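Long-range contacts in probable porin (Pseudomonas aeruginosa, PDB 2Y0H), which probably forms a diffusion channel across the outer membrane, as an eighteen-stranded beta barrel of the OprD porin family: residues A[243-248]-A[272-277]; A[247-252]-A[283-288]; A[200-205]-A[235-240]. All blocks are in the same frame, centred on the assembly; numbering follows the deposited sequence.

Contact 1: residues A[243-248]-A[272-277]; sequences VDNRNL and DAFPVL. With C8E ((hydroxyethyloxy)tri(ethyloxy)octane), chain M.
Asp244 and Asp272 are joined by two hydrogen bonds. Asp272 OD2 takes the backbone N of Asp244 at 2.7 Å on its anti lone pair, and Asp272 N returns a bond to Asp244 O at 3.0 Å. The Asp244 carboxylate turns elsewhere: OD2 accepts from Asn271 N, just before the 272-277 segment. A third bond is straighter: Asn245 ND2 donates to Asp272 O at 2.8 Å with an angle of 162° at the hydrogen, the acceptor lying in the amide plane. These polar links tie the first residues of strand 244-256 to the long loop between strands 259-269 and 300-309, which folds back inside the barrel wall, as the corresponding loop does in OprD-family porins. Amides also border the ring of Phe274. With CG anti to the backbone N (chi1 171°), Asn247 carries its amide toward the loop; Asn247 ND2 lies 3.3 Å above the plane of the Phe274 ring, over its centre, the amide nearly perpendicular to the ring (85°), while OD1 is taken by Asn249. Asn245 OD1 approaches the same ring at its edge and in plane, 3.6 Å from Phe274 CD1. Apolar contact is slight: Val243 CG1 meets Pro275 CG at 3.9 Å, and Pro275 CD lies against Asn245 CB. On the detergent side of the strand, Leu248 CB touches the alkyl chain of a bound C8E.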
# COMPACT_ATOMS: atom_id res chain seq x y z
N VAL A 243 0.79 -18.02 14.87
CA VAL A 243 0.33 -16.77 14.30
C VAL A 243 -1.09 -16.53 14.83
O VAL A 243 -1.98 -17.33 14.57
CB VAL A 243 0.32 -16.83 12.75
CG1 VAL A 243 -0.24 -15.53 12.16
CG2 VAL A 243 1.72 -17.12 12.19
N ASP A 244 -1.29 -15.46 15.59
CA ASP A 244 -2.58 -15.21 16.25
C ASP A 244 -2.94 -13.73 16.23
O ASP A 244 -2.49 -12.97 17.07
CB ASP A 244 -2.56 -15.72 17.71
CG ASP A 244 -3.83 -15.37 18.49
OD1 ASP A 244 -4.94 -15.44 17.93
OD2 ASP A 244 -3.72 -15.02 19.68
N ASN A 245 -3.76 -13.33 15.26
CA ASN A 245 -4.19 -11.94 15.15
C ASN A 245 -5.52 -11.83 14.44
O ASN A 245 -5.74 -12.40 13.37
CB ASN A 245 -3.17 -11.11 14.37
CG ASN A 245 -3.59 -9.64 14.21
OD1 ASN A 245 -4.36 -9.29 13.31
ND2 ASN A 245 -3.06 -8.79 15.07
N ARG A 246 -6.42 -11.08 15.06
CA ARG A 246 -7.58 -10.61 14.35
C ARG A 246 -7.40 -9.11 14.32
O ARG A 246 -6.89 -8.51 15.28
CB ARG A 246 -8.87 -11.08 15.02
CG ARG A 246 -8.88 -12.61 15.20
CD ARG A 246 -10.24 -13.18 15.57
NE ARG A 246 -10.83 -12.53 16.74
CZ ARG A 246 -10.54 -12.84 18.00
NH1 ARG A 246 -9.64 -13.78 18.26
NH2 ARG A 246 -11.14 -12.20 19.00
N ASN A 247 -7.79 -8.52 13.20
CA ASN A 247 -7.59 -7.10 12.94
C ASN A 247 -8.93 -6.51 12.52
O ASN A 247 -9.43 -6.85 11.44
CB ASN A 247 -6.53 -6.95 11.83
CG ASN A 247 -6.40 -5.51 11.32
OD1 ASN A 247 -7.20 -4.63 11.67
ND2 ASN A 247 -5.40 -5.27 10.48
N LEU A 248 -9.51 -5.66 13.38
CA LEU A 248 -10.75 -4.92 13.07
C LEU A 248 -10.45 -3.44 12.89
O LEU A 248 -9.96 -2.77 13.81
CB LEU A 248 -11.77 -5.05 14.21
CG LEU A 248 -12.39 -6.40 14.58
CD1 LEU A 248 -11.37 -7.51 14.59
CD2 LEU A 248 -13.04 -6.28 15.95
N ASP A 272 -0.29 -11.53 18.58
CA ASP A 272 0.59 -11.06 17.51
C ASP A 272 0.20 -9.72 16.87
O ASP A 272 -0.97 -9.35 16.84
CB ASP A 272 0.70 -12.13 16.41
CG ASP A 272 1.43 -13.36 16.87
OD1 ASP A 272 2.44 -13.20 17.59
OD2 ASP A 272 0.99 -14.49 16.55
N ALA A 273 1.20 -9.03 16.35
CA ALA A 273 0.96 -7.91 15.45
C ALA A 273 0.27 -8.43 14.19
O ALA A 273 0.33 -9.61 13.89
CB ALA A 273 2.27 -7.22 15.09
N PHE A 274 -0.37 -7.53 13.45
CA PHE A 274 -0.95 -7.87 12.16
C PHE A 274 0.12 -8.34 11.17
O PHE A 274 1.06 -7.61 10.87
CB PHE A 274 -1.69 -6.65 11.60
CG PHE A 274 -2.36 -6.90 10.29
CD1 PHE A 274 -3.32 -7.91 10.16
CD2 PHE A 274 -2.04 -6.13 9.17
CE1 PHE A 274 -3.96 -8.15 8.96
CE2 PHE A 274 -2.67 -6.35 7.94
CZ PHE A 274 -3.63 -7.36 7.83
N PRO A 275 -0.03 -9.57 10.65
CA PRO A 275 0.95 -10.12 9.69
C PRO A 275 0.87 -9.45 8.32
O PRO A 275 -0.22 -9.39 7.73
CB PRO A 275 0.53 -11.59 9.58
CG PRO A 275 -0.34 -11.85 10.80
CD PRO A 275 -1.03 -10.57 11.05
N VAL A 276 2.00 -8.94 7.85
CA VAL A 276 2.15 -8.54 6.45
C VAL A 276 3.38 -9.22 5.90
O VAL A 276 4.28 -9.59 6.66
CB VAL A 276 2.32 -7.00 6.29
CG1 VAL A 276 0.98 -6.31 6.48
CG2 VAL A 276 3.36 -6.45 7.28
N LEU A 277 3.42 -9.38 4.57
CA LEU A 277 4.61 -9.89 3.89
C LEU A 277 5.82 -8.96 4.11
O LEU A 277 5.66 -7.74 4.19
CB LEU A 277 4.35 -10.06 2.39
CG LEU A 277 3.29 -11.10 2.02
CD1 LEU A 277 2.97 -11.08 0.53
CD2 LEU A 277 3.75 -12.49 2.46
C1 C8E M . -13.75 -1.82 15.03
C2 C8E M . -13.64 -1.82 13.50
C3 C8E M . -15.00 -2.09 12.86
C4 C8E M . -15.19 -3.58 12.57

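Contact 2: residues A[247-252]-A[283-288]; sequences NLNAML and PYVANL. With C8E ((hydroxyethyloxy)tri(ethyloxy)octane), chain M.
Asn249 holds CG between its backbone N and carbonyl carbon (chi1 68°), the crowded position, and the turn about chi2 (94°) then sets OD1 toward Ala286 N. Met251 bends at chi2 and again at chi3, which brings CE to the backbone of the same alanine. The main link is a hydrogen bond from Ala286 N to Asn249 OD1, 2.8 Å long and nearly straight (167°), with the donor above the carbonyl plane of the amide. The other end of that amide is occupied as well, since Asn249 ND2 donates to Asn247 OD1 at 2.9 Å, again from above the acceptor's plane. Ala286 fits closely against the strand: its CB is 3.4 Å from Asn249 OD1 and 3.5 Å from Ala250 O. Met251 closes on the same alanine, CE 3.3 Å from Ala286 O and CB 4.2 Å from Ala286 CB. Beside these, Val285 CG1 meets Asn247 ND2 at 3.4 Å, the two side chains crossing at about a right angle.

Val285 to Leu288 form a type I beta turn in the long loop after strand 259-269, so the contact lays a turn of an inward-folded loop on the inner face of strand 244-256. The opposite face of the strand meets detergent, with Ala250 CB 3.9 Å from C8E C3. Gln303 NE2 donates to both Ala286 O and Asn287 OD1, and Gln266 OE1 accepts from Asn287 N, linking the turn to two further wall strands. With OD1 accepting and ND2 donating, both ends of the Asn249 amide are engaged and its rotation is fixed; the bonding between turn and strand is by a neutral amide, and charge enters beside it, where Tyr284 meets Arg228 in a cation-pi contact.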
# COMPACT_ATOMS: atom_id res chain seq x y z
N ASN A 247 -7.79 -8.52 13.20
CA ASN A 247 -7.59 -7.10 12.94
C ASN A 247 -8.93 -6.51 12.52
O ASN A 247 -9.43 -6.85 11.44
CB ASN A 247 -6.53 -6.95 11.83
CG ASN A 247 -6.40 -5.51 11.32
OD1 ASN A 247 -7.20 -4.63 11.67
ND2 ASN A 247 -5.40 -5.27 10.48
N LEU A 248 -9.51 -5.66 13.38
CA LEU A 248 -10.75 -4.92 13.07
C LEU A 248 -10.45 -3.44 12.89
O LEU A 248 -9.96 -2.77 13.81
CB LEU A 248 -11.77 -5.05 14.21
CG LEU A 248 -12.39 -6.40 14.58
CD1 LEU A 248 -11.37 -7.51 14.59
CD2 LEU A 248 -13.04 -6.28 15.95
N ASN A 249 -10.73 -2.91 11.71
CA ASN A 249 -10.47 -1.50 11.46
C ASN A 249 -11.48 -0.90 10.49
O ASN A 249 -11.98 -1.59 9.59
CB ASN A 249 -9.02 -1.27 10.99
CG ASN A 249 -8.74 -1.84 9.61
OD1 ASN A 249 -8.83 -1.13 8.61
ND2 ASN A 249 -8.39 -3.12 9.56
N ALA A 250 -11.78 0.38 10.70
CA ALA A 250 -12.79 1.06 9.90
C ALA A 250 -12.42 2.52 9.70
O ALA A 250 -11.86 3.16 10.59
CB ALA A 250 -14.17 0.95 10.56
N MET A 251 -12.72 3.05 8.53
CA MET A 251 -12.56 4.47 8.27
C MET A 251 -13.90 5.06 7.85
O MET A 251 -14.51 4.58 6.90
CB MET A 251 -11.52 4.70 7.17
CG MET A 251 -11.07 6.14 7.03
SD MET A 251 -9.89 6.57 8.30
CE MET A 251 -8.39 6.70 7.33
N LEU A 252 -14.37 6.07 8.59
CA LEU A 252 -15.58 6.82 8.24
C LEU A 252 -15.17 8.20 7.73
O LEU A 252 -14.53 8.97 8.44
CB LEU A 252 -16.47 7.00 9.46
CG LEU A 252 -17.67 6.07 9.63
CD1 LEU A 252 -18.74 6.41 8.61
CD2 LEU A 252 -17.24 4.60 9.51
N PRO A 283 0.40 -2.62 5.05
CA PRO A 283 -0.75 -3.28 5.68
C PRO A 283 -2.01 -2.53 5.25
O PRO A 283 -2.06 -1.30 5.33
CB PRO A 283 -0.50 -3.07 7.18
CG PRO A 283 0.86 -2.42 7.31
CD PRO A 283 1.17 -1.80 6.00
N TYR A 284 -3.01 -3.25 4.76
CA TYR A 284 -4.21 -2.63 4.23
C TYR A 284 -5.17 -2.24 5.37
O TYR A 284 -6.19 -2.89 5.59
CB TYR A 284 -4.88 -3.60 3.25
CG TYR A 284 -5.98 -2.99 2.42
CD1 TYR A 284 -5.71 -1.96 1.53
CD2 TYR A 284 -7.29 -3.44 2.53
CE1 TYR A 284 -6.72 -1.38 0.77
CE2 TYR A 284 -8.31 -2.88 1.77
CZ TYR A 284 -8.02 -1.86 0.90
OH TYR A 284 -9.03 -1.30 0.14
N VAL A 285 -4.82 -1.19 6.11
CA VAL A 285 -5.51 -0.84 7.35
C VAL A 285 -5.86 0.64 7.46
O VAL A 285 -5.11 1.50 7.02
CB VAL A 285 -4.68 -1.24 8.59
CG1 VAL A 285 -4.34 -2.73 8.55
CG2 VAL A 285 -3.43 -0.38 8.73
N ALA A 286 -7.02 0.91 8.06
CA ALA A 286 -7.51 2.26 8.28
C ALA A 286 -6.49 3.23 8.87
O ALA A 286 -6.31 4.32 8.36
CB ALA A 286 -8.76 2.22 9.16
N ASN A 287 -5.83 2.84 9.95
CA ASN A 287 -4.97 3.77 10.67
C ASN A 287 -3.49 3.76 10.25
O ASN A 287 -2.61 4.18 10.99
CB ASN A 287 -5.13 3.59 12.19
CG ASN A 287 -6.48 4.11 12.68
OD1 ASN A 287 -7.27 4.61 11.88
ND2 ASN A 287 -6.75 4.00 13.99
N LEU A 288 -3.24 3.28 9.03
CA LEU A 288 -1.91 3.32 8.47
C LEU A 288 -1.40 4.75 8.40
O LEU A 288 -2.10 5.63 7.92
CB LEU A 288 -1.91 2.72 7.06
CG LEU A 288 -0.59 2.93 6.32
CD1 LEU A 288 0.42 1.93 6.83
CD2 LEU A 288 -0.76 2.82 4.81
C1 C8E M . -13.75 -1.82 15.03
C2 C8E M . -13.64 -1.82 13.50
C3 C8E M . -15.00 -2.09 12.86
C4 C8E M . -15.19 -3.58 12.57

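Contact 3: residues A[200-205]-A[235-240]; sequences LKDIYR and DGAAIS
The bulged hairpin end joining strands 191-200 and 204-216, a classic beta bulge with Ile203 and Tyr204 facing Leu200, meets a type II' turn, Asp235 to Ala238, in the loop after strand 221-234. Asp202 and Asp235 carry most of the bonds. Asp235 OD2 accepts from Asp202 N at 2.8 Å on its anti lone pair. In return Asp202 OD1 takes Ala237 N at 2.9 Å, nearly straight (169°) but from above the carboxylate plane, and Asp202 O receives Ile239 N at 2.9 Å, almost along the C=O axis. CG of Asp235, anti to its backbone N (chi1 176°), carries the carboxylate toward 200-205, where OD1 forms a salt bridge with Arg205 NE at 2.8 Å, weak as a hydrogen bond because it is bent; Gln199 NE2 is a second donor. Ile203 CG1 packs on Ile239 CG1 at 3.7 Å. One water joins Ile203 O to N and OG of Ser240, whose hydroxyl also bonds Arg169; another joins Gly236 N to Arg205 NH2, weakly. Gly236, with positive phi, takes the first corner, where glycine is common in type II' turns, and faces Asp202 OD1 with no room for a CB: a loop-to-loop contact at the end of a beta barrel.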
# COMPACT_ATOMS: atom_id res chain seq x y z
N LEU A 200 0.65 -17.73 2.92
CA LEU A 200 2.09 -17.89 2.74
C LEU A 200 2.35 -19.31 3.17
O LEU A 200 2.36 -19.61 4.37
CB LEU A 200 2.88 -16.93 3.63
CG LEU A 200 4.15 -16.31 3.05
CD1 LEU A 200 5.12 -15.85 4.15
CD2 LEU A 200 4.82 -17.21 2.05
N LYS A 201 2.54 -20.20 2.19
CA LYS A 201 2.60 -21.64 2.44
C LYS A 201 3.54 -22.02 3.58
O LYS A 201 4.69 -21.62 3.61
CB LYS A 201 2.99 -22.40 1.18
CG LYS A 201 2.68 -23.90 1.27
CD LYS A 201 3.25 -24.68 0.09
CE LYS A 201 2.78 -26.15 0.12
NZ LYS A 201 3.08 -26.82 1.43
N ASP A 202 3.01 -22.80 4.52
CA ASP A 202 3.74 -23.21 5.72
C ASP A 202 4.07 -22.13 6.75
O ASP A 202 4.75 -22.41 7.73
CB ASP A 202 5.01 -23.98 5.36
CG ASP A 202 4.69 -25.38 4.90
OD1 ASP A 202 3.71 -25.95 5.43
OD2 ASP A 202 5.42 -25.88 4.01
N ILE A 203 3.57 -20.92 6.56
CA ILE A 203 3.82 -19.85 7.53
C ILE A 203 2.53 -19.27 8.11
O ILE A 203 2.29 -19.38 9.31
CB ILE A 203 4.73 -18.75 6.94
CG1 ILE A 203 6.10 -19.34 6.65
CG2 ILE A 203 4.84 -17.55 7.90
CD1 ILE A 203 7.08 -18.40 5.97
N TYR A 204 1.70 -18.67 7.25
CA TYR A 204 0.42 -18.14 7.71
C TYR A 204 -0.69 -18.15 6.66
O TYR A 204 -0.44 -18.27 5.46
CB TYR A 204 0.58 -16.74 8.33
CG TYR A 204 0.69 -15.59 7.33
CD1 TYR A 204 1.92 -15.25 6.76
CD2 TYR A 204 -0.43 -14.84 6.98
CE1 TYR A 204 2.03 -14.19 5.87
CE2 TYR A 204 -0.33 -13.79 6.08
CZ TYR A 204 0.89 -13.47 5.54
OH TYR A 204 0.99 -12.43 4.66
N ARG A 205 -1.92 -18.04 7.16
CA ARG A 205 -3.16 -17.92 6.38
C ARG A 205 -3.87 -16.66 6.86
O ARG A 205 -3.87 -16.37 8.05
CB ARG A 205 -4.12 -19.06 6.73
CG ARG A 205 -3.84 -20.39 6.14
CD ARG A 205 -4.86 -21.41 6.66
NE ARG A 205 -4.45 -22.74 6.24
CZ ARG A 205 -5.23 -23.63 5.64
NH1 ARG A 205 -6.51 -23.35 5.39
NH2 ARG A 205 -4.73 -24.80 5.28
N ASP A 235 -0.17 -21.56 9.15
CA ASP A 235 -0.48 -22.45 8.04
C ASP A 235 0.54 -23.58 7.99
O ASP A 235 1.73 -23.36 8.20
CB ASP A 235 -0.47 -21.67 6.72
CG ASP A 235 -0.69 -22.57 5.52
OD1 ASP A 235 -1.85 -22.81 5.16
OD2 ASP A 235 0.30 -23.05 4.93
N GLY A 236 0.07 -24.79 7.70
CA GLY A 236 0.95 -25.93 7.44
C GLY A 236 1.90 -26.22 8.58
O GLY A 236 1.49 -26.28 9.74
N ALA A 237 3.18 -26.40 8.25
CA ALA A 237 4.21 -26.69 9.26
C ALA A 237 4.43 -25.52 10.21
O ALA A 237 5.03 -25.69 11.27
CB ALA A 237 5.51 -27.10 8.61
N ALA A 238 3.94 -24.35 9.84
CA ALA A 238 4.05 -23.18 10.71
C ALA A 238 5.51 -22.94 11.11
O ALA A 238 5.84 -22.87 12.29
CB ALA A 238 3.17 -23.34 11.94
N ILE A 239 6.39 -22.81 10.12
CA ILE A 239 7.81 -22.79 10.39
C ILE A 239 8.32 -21.54 11.10
O ILE A 239 9.48 -21.49 11.51
CB ILE A 239 8.61 -23.02 9.11
CG1 ILE A 239 8.28 -21.95 8.05
CG2 ILE A 239 8.32 -24.41 8.57
CD1 ILE A 239 8.97 -22.21 6.71
N SER A 240 7.47 -20.53 11.27
CA SER A 240 7.90 -19.31 11.94
C SER A 240 7.24 -19.20 13.31
O SER A 240 7.36 -18.18 13.97
CB SER A 240 7.64 -18.05 11.08
OG SER A 240 6.35 -17.50 11.30
O HOH W 1 4.55 -19.77 11.13
O HOH W 2 -2.74 -25.77 7.50

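In the fold
Contacts 1 and 2 are buried and join the same two elements, strand 244-256 and the long loop between strands 259-269 and 300-309; they share Asn247 and touch directly, Phe274 CE2 packing on Val285 CG1. Contact 3 is only partly buried and lies farther from the centre of the chain, between the loop before strand 204-216 and the one leading into strand 244-256. It reaches contact 1 through Val243 on Tyr204 and Leu277 on Leu200, but stays about 9 Å from contact 2 at the nearest atoms. Chemistry follows place: contact 3 relies on carboxylates, an arginine and waters, contact 1 mixes a carboxylate with amides and a ring, and contact 2 is neutral.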